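Local coordinates for protein tryptophan--tRNA ligase (Campylobacter jejuni subsp. jejuni, PDB 3TZL) that probably attaches tryptophan to its cognate tRNA at the expense of ATP, as a homodimeric class I aminoacyl-tRNA synthetase, at residues 305-308 against 309-313; 79-82 against 83-86; 260-263 against 264-267. All coordinates share one frame; numbering follows the deposited sequence.

Contact 1: residues 305-308 against 309-313; sequences ARKI and AQEKM
Chi1 of 173° at Arg-306 and -77° at Gln-310, one turn on, lay the two side chains side by side, pointing the same way. The amide nitrogen NE2 of Gln-310 rests 3.7 Å from CG of Arg-306, a contact with the aliphatic stem; amide and guanidinium planes stand 54° apart. Arg-306 bends at chi3, and its NH1 is hydrogen-bonded to the carbonyl O of Asp-84. CG of Gln-310 also packs 3.2 Å from Arg-306 O, which accepts the backbone N of Gln-310 at 2.8 Å. This is regular i to i+4 alpha-helical bonding within helix 291-320, continued from Ala-309 N to Ala-305 O (2.9 Å) and from Lys-312 N to Ile-308 O (3.1 Å). Ala-305 and Ala-309 are buried, their small methyls letting strand 78-81 and the chain after it come close, whereas Lys-307 and Glu-311 are exposed. NZ of Lys-307 stays 4.4 Å from OE2 of Glu-311, too long for a salt bridge, though the opposite charges probably attract weakly. The chain of Lys-312 leads off to Asp-139 (salt bridge) and the carbonyl O of Ile-170 (hydrogen bond).

Contact 2: residues 79-82 against 83-86; sequences FWLQ and SDVK
A water joins Leu-81 to Asp-84: it donates to OD2 of Asp-84 at 2.7 Å and accepts from Leu-81 N at 2.9 Å, tying the carboxylate to the backbone of the last strand residue. At the same corner Leu-81 O takes the N-H of Asp-84 at 2.8 Å in a nearly straight bond (166° at the hydrogen), although the donor stands above the carbonyl plane. One residue on, Val-85 N reaches Gln-82 O at 3.1 Å, again from above the plane. These successive i to i+3 bonds make the short 3-10 turn that ends strand 78-81. OD2 of Asp-84 also lies 3.7 Å from CB of Leu-81, whose CG in turn packs beside the hydroxyl OG of Ser-83; that OG is bonded to Asn-43. Trp-80 and Val-85 cross at about a right angle. Chi1 of 76° sets CG of Trp-80 between the backbone N and the carbonyl carbon, and the indole's CD1 meets CG2 of Val-85 at 3.6 Å. Lys-86 folds back to place NZ 2.9 Å from Ser-83 O, in the carbonyl plane, and ties the turn to the second subunit through a salt bridge with its Glu-90 and a hydrogen bond with its Tyr-317 OH. This strand end of the Rossmann-type catalytic domain borders the tryptophan pocket: OE1 of Gln-82 accepts from Tyr-44 N, and its NE2 donates to OD1 of Asp-134, which lines the bound tryptophan. Gripped at both ends of its amide, Gln-82 has its flip fixed and probably helps to orient that carboxylate as a second-shell residue.

Contact 3: residues 260-263 against 264-267; sequences EGYG and HFKI
Glu-260 and Phe-265 pack closely on the buried side, CB of the glutamate 3.7 Å from the ring atom CZ, while Glu-260 and His-264 meet on the more open side. The phenyl ring owes its place to chi1 of -69°, which puts CG beside the backbone N and brings the ring back beside the start of the helix, with CE2 3.5 Å from Glu-260 O and CD2 3.4 Å from Gly-261 O. There it also stacks on Tyr-255 and touches Leu-251 of helix 245-257. Tyr-262 comes less near, its CD1 4.4 Å from CD2 of Phe-265, and lies buried against Ile-235. Gly-261 is the N-cap of helix 262-276, in which Phe-265 N bonds to Gly-261 O at 3.1 Å and Lys-266 N to Tyr-262 O at 2.9 Å. On the exposed flank, His-264 ND1 lies 2.9 Å from OE2 of Glu-260, with imidazole and carboxylate planes 71° apart. The same OE2 makes a salt bridge with Arg-254, a positive charge that would tend to keep the carboxylate ionised. The extended chain of Lys-266 carries NZ to the carbonyl oxygens of Ser-215 and Ile-217.

How the contacts relate
Along the chain contact 2 comes first, then contact 3, then contact 1. Contacts 1 and 2, their centres 12 Å apart, touch directly: helix 291-320, near the C-terminus, lies against the end of strand 78-81, beside strand 36-41 in the parallel sheet of the catalytic domain. Ala-305 CB packs 3.7 Å from Trp-80 CD2, and Ala-309 CB meets Val-85 CG1. The last long helix thus backs the strand end beside the tryptophan pocket. Contact 3, at the start of helix 262-276, lies across the chain's centre, its centre about 46 Å from that of contact 2 and 55 Å from that of contact 1, in a helical region away from the annotated sites.

Contact 1: residues 305-308 against 309-313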
# COMPACT_ATOMS: atom_id res chain seq x y z
N ALA B 305 -8.59 -4.04 17.85
CA ALA B 305 -7.49 -3.37 17.17
C ALA B 305 -8.04 -2.30 16.22
O ALA B 305 -7.50 -1.20 16.16
CB ALA B 305 -6.64 -4.37 16.41
N ARG B 306 -9.12 -2.63 15.51
CA ARG B 306 -9.74 -1.71 14.54
C ARG B 306 -10.25 -0.41 15.19
O ARG B 306 -10.18 0.65 14.60
CB ARG B 306 -10.87 -2.41 13.77
CG ARG B 306 -11.71 -1.55 12.86
CD ARG B 306 -12.84 -2.36 12.18
NE ARG B 306 -12.32 -3.54 11.48
CZ ARG B 306 -12.63 -4.80 11.81
NH1 ARG B 306 -12.11 -5.82 11.14
NH2 ARG B 306 -13.44 -5.03 12.82
N LYS B 307 -10.73 -0.50 16.42
CA LYS B 307 -11.23 0.70 17.09
C LYS B 307 -10.08 1.66 17.30
O LYS B 307 -10.22 2.86 17.15
CB LYS B 307 -11.85 0.36 18.44
CG LYS B 307 -12.31 1.58 19.26
CD LYS B 307 -12.88 1.09 20.58
CE LYS B 307 -13.27 2.22 21.52
NZ LYS B 307 -14.52 2.90 21.09
N ILE B 308 -8.93 1.10 17.64
CA ILE B 308 -7.74 1.90 17.88
C ILE B 308 -7.23 2.46 16.57
O ILE B 308 -6.88 3.64 16.49
CB ILE B 308 -6.67 1.06 18.58
CG1 ILE B 308 -7.10 0.84 20.04
CG2 ILE B 308 -5.32 1.75 18.54
CD1 ILE B 308 -6.29 -0.21 20.76
N ALA B 309 -7.21 1.62 15.54
CA ALA B 309 -6.79 2.06 14.21
C ALA B 309 -7.69 3.15 13.66
O ALA B 309 -7.20 4.09 13.02
CB ALA B 309 -6.74 0.89 13.22
N GLN B 310 -8.98 3.05 13.92
CA GLN B 310 -9.93 4.05 13.41
C GLN B 310 -9.70 5.38 14.08
O GLN B 310 -9.80 6.41 13.44
CB GLN B 310 -11.38 3.62 13.61
CG GLN B 310 -11.86 2.57 12.62
CD GLN B 310 -13.25 2.05 12.97
OE1 GLN B 310 -13.78 2.32 14.06
NE2 GLN B 310 -13.85 1.30 12.05
N GLU B 311 -9.43 5.35 15.38
CA GLU B 311 -9.15 6.58 16.10
C GLU B 311 -7.89 7.26 15.56
O GLU B 311 -7.85 8.48 15.39
CB GLU B 311 -9.04 6.29 17.60
CG GLU B 311 -10.37 5.90 18.24
CD GLU B 311 -10.24 5.42 19.68
OE1 GLU B 311 -9.24 4.73 20.02
OE2 GLU B 311 -11.15 5.72 20.48
N LYS B 312 -6.85 6.48 15.25
CA LYS B 312 -5.62 7.06 14.72
C LYS B 312 -5.90 7.63 13.34
O LYS B 312 -5.50 8.76 13.04
CB LYS B 312 -4.49 6.03 14.66
CG LYS B 312 -3.20 6.56 14.01
CD LYS B 312 -2.60 7.67 14.87
CE LYS B 312 -1.99 7.11 16.15
NZ LYS B 312 -1.65 8.14 17.18
N MSE B 313 -6.59 6.87 12.50
CA MSE B 313 -6.91 7.34 11.15
C MSE B 313 -7.76 8.62 11.11
O MSE B 313 -7.60 9.41 10.20
CB MSE B 313 -7.53 6.25 10.28
CG MSE B 313 -6.56 5.06 9.98
SE MSE B 313 -4.73 5.57 9.41
CE MSE B 313 -5.07 6.23 7.61

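Contact 2: residues 79-82 against 83-86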
# COMPACT_ATOMS: atom_id res chain seq x y z
N PHE B 79 -5.39 -9.76 19.68
CA PHE B 79 -4.84 -10.74 18.76
C PHE B 79 -5.67 -10.84 17.49
O PHE B 79 -6.83 -11.23 17.52
CB PHE B 79 -4.79 -12.10 19.45
CG PHE B 79 -4.27 -13.21 18.58
CD1 PHE B 79 -2.93 -13.26 18.21
CD2 PHE B 79 -5.12 -14.22 18.15
CE1 PHE B 79 -2.45 -14.29 17.42
CE2 PHE B 79 -4.64 -15.26 17.35
CZ PHE B 79 -3.30 -15.29 16.99
N TRP B 80 -5.07 -10.51 16.36
CA TRP B 80 -5.83 -10.42 15.13
C TRP B 80 -4.99 -10.79 13.92
O TRP B 80 -3.79 -11.00 14.02
CB TRP B 80 -6.44 -9.01 14.96
CG TRP B 80 -5.50 -7.92 14.53
CD1 TRP B 80 -5.40 -7.38 13.29
CD2 TRP B 80 -4.54 -7.24 15.35
NE1 TRP B 80 -4.43 -6.39 13.28
CE2 TRP B 80 -3.89 -6.29 14.53
CE3 TRP B 80 -4.16 -7.34 16.70
CZ2 TRP B 80 -2.89 -5.44 15.02
CZ3 TRP B 80 -3.16 -6.50 17.17
CH2 TRP B 80 -2.53 -5.57 16.33
N LEU B 81 -5.67 -10.92 12.79
CA LEU B 81 -5.06 -11.22 11.51
C LEU B 81 -4.88 -9.89 10.79
O LEU B 81 -5.84 -9.15 10.61
CB LEU B 81 -5.99 -12.12 10.70
CG LEU B 81 -5.59 -12.54 9.29
CD1 LEU B 81 -4.39 -13.45 9.38
CD2 LEU B 81 -6.76 -13.25 8.61
N GLN B 82 -3.65 -9.59 10.40
CA GLN B 82 -3.29 -8.25 9.93
C GLN B 82 -4.25 -7.67 8.90
O GLN B 82 -4.70 -6.54 9.01
CB GLN B 82 -1.90 -8.33 9.33
CG GLN B 82 -1.29 -7.00 8.96
CD GLN B 82 0.00 -7.19 8.24
OE1 GLN B 82 0.27 -8.28 7.72
NE2 GLN B 82 0.83 -6.15 8.22
N SER B 83 -4.58 -8.48 7.90
CA SER B 83 -5.47 -8.07 6.82
C SER B 83 -6.94 -7.83 7.21
O SER B 83 -7.73 -7.42 6.36
CB SER B 83 -5.42 -9.13 5.73
OG SER B 83 -6.04 -10.32 6.18
N ASP B 84 -7.32 -8.05 8.47
CA ASP B 84 -8.70 -7.75 8.86
C ASP B 84 -8.81 -6.29 9.26
O ASP B 84 -9.91 -5.76 9.38
CB ASP B 84 -9.19 -8.63 10.02
CG ASP B 84 -9.53 -10.07 9.60
OD1 ASP B 84 -9.79 -10.32 8.40
OD2 ASP B 84 -9.54 -10.95 10.48
N VAL B 85 -7.67 -5.65 9.52
CA VAL B 85 -7.70 -4.23 9.84
C VAL B 85 -7.09 -3.47 8.67
O VAL B 85 -5.88 -3.28 8.58
CB VAL B 85 -7.00 -3.92 11.18
CG1 VAL B 85 -7.06 -2.43 11.49
CG2 VAL B 85 -7.65 -4.71 12.30
N LYS B 86 -7.97 -3.09 7.74
CA LYS B 86 -7.53 -2.60 6.44
C LYS B 86 -6.88 -1.23 6.51
O LYS B 86 -6.17 -0.85 5.59
CB LYS B 86 -8.70 -2.54 5.46
CG LYS B 86 -9.48 -3.83 5.31
CD LYS B 86 -8.69 -4.87 4.58
CE LYS B 86 -9.64 -5.96 4.11
NZ LYS B 86 -8.78 -7.09 3.68
O HOH W 1 -8.58 -10.65 13.00

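Contact 3: residues 260-263 against 264-267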
# COMPACT_ATOMS: atom_id res chain seq x y z
N GLU B 260 18.33 -48.86 33.17
CA GLU B 260 17.47 -48.39 32.08
C GLU B 260 18.29 -47.84 30.91
O GLU B 260 19.18 -47.01 31.10
CB GLU B 260 16.49 -47.32 32.57
CG GLU B 260 15.49 -47.82 33.60
CD GLU B 260 14.46 -46.76 33.97
OE1 GLU B 260 14.38 -46.40 35.17
OE2 GLU B 260 13.73 -46.31 33.06
N GLY B 261 17.96 -48.29 29.70
CA GLY B 261 18.71 -47.89 28.52
C GLY B 261 18.15 -46.64 27.88
O GLY B 261 17.08 -46.18 28.26
N TYR B 262 18.88 -46.10 26.91
CA TYR B 262 18.47 -44.87 26.23
C TYR B 262 17.18 -45.06 25.41
O TYR B 262 16.43 -44.11 25.21
CB TYR B 262 19.58 -44.38 25.30
CG TYR B 262 20.80 -43.82 26.00
CD1 TYR B 262 20.72 -42.63 26.71
CD2 TYR B 262 22.04 -44.47 25.93
CE1 TYR B 262 21.83 -42.10 27.34
CE2 TYR B 262 23.16 -43.95 26.55
CZ TYR B 262 23.04 -42.75 27.26
OH TYR B 262 24.13 -42.20 27.89
N GLY B 263 16.96 -46.28 24.93
CA GLY B 263 15.75 -46.62 24.21
C GLY B 263 14.57 -46.39 25.11
O GLY B 263 13.58 -45.78 24.71
N HIS B 264 14.68 -46.83 26.36
CA HIS B 264 13.61 -46.60 27.30
C HIS B 264 13.45 -45.13 27.69
O HIS B 264 12.33 -44.65 27.84
CB HIS B 264 13.77 -47.46 28.55
CG HIS B 264 12.58 -47.40 29.44
ND1 HIS B 264 12.48 -46.51 30.49
CD2 HIS B 264 11.41 -48.09 29.42
CE1 HIS B 264 11.32 -46.67 31.09
NE2 HIS B 264 10.65 -47.62 30.47
N PHE B 265 14.55 -44.40 27.84
CA PHE B 265 14.45 -42.96 28.11
C PHE B 265 13.77 -42.20 26.96
O PHE B 265 13.02 -41.26 27.19
CB PHE B 265 15.82 -42.36 28.44
CG PHE B 265 16.38 -42.82 29.76
CD1 PHE B 265 15.56 -42.86 30.89
CD2 PHE B 265 17.69 -43.23 29.87
CE1 PHE B 265 16.06 -43.29 32.12
CE2 PHE B 265 18.20 -43.67 31.10
CZ PHE B 265 17.39 -43.70 32.22
N LYS B 266 14.02 -42.63 25.73
CA LYS B 266 13.35 -42.02 24.58
C LYS B 266 11.85 -42.30 24.65
O LYS B 266 11.04 -41.41 24.38
CB LYS B 266 13.93 -42.55 23.27
CG LYS B 266 15.26 -41.95 22.92
CD LYS B 266 15.94 -42.71 21.79
CE LYS B 266 16.90 -41.79 21.02
NZ LYS B 266 17.76 -42.54 20.04
N ILE B 267 11.50 -43.54 25.00
CA ILE B 267 10.10 -43.92 25.19
C ILE B 267 9.45 -43.00 26.22
O ILE B 267 8.34 -42.48 26.01
CB ILE B 267 9.98 -45.39 25.64
CG1 ILE B 267 10.23 -46.33 24.46
CG2 ILE B 267 8.60 -45.64 26.24
CD1 ILE B 267 10.16 -47.79 24.81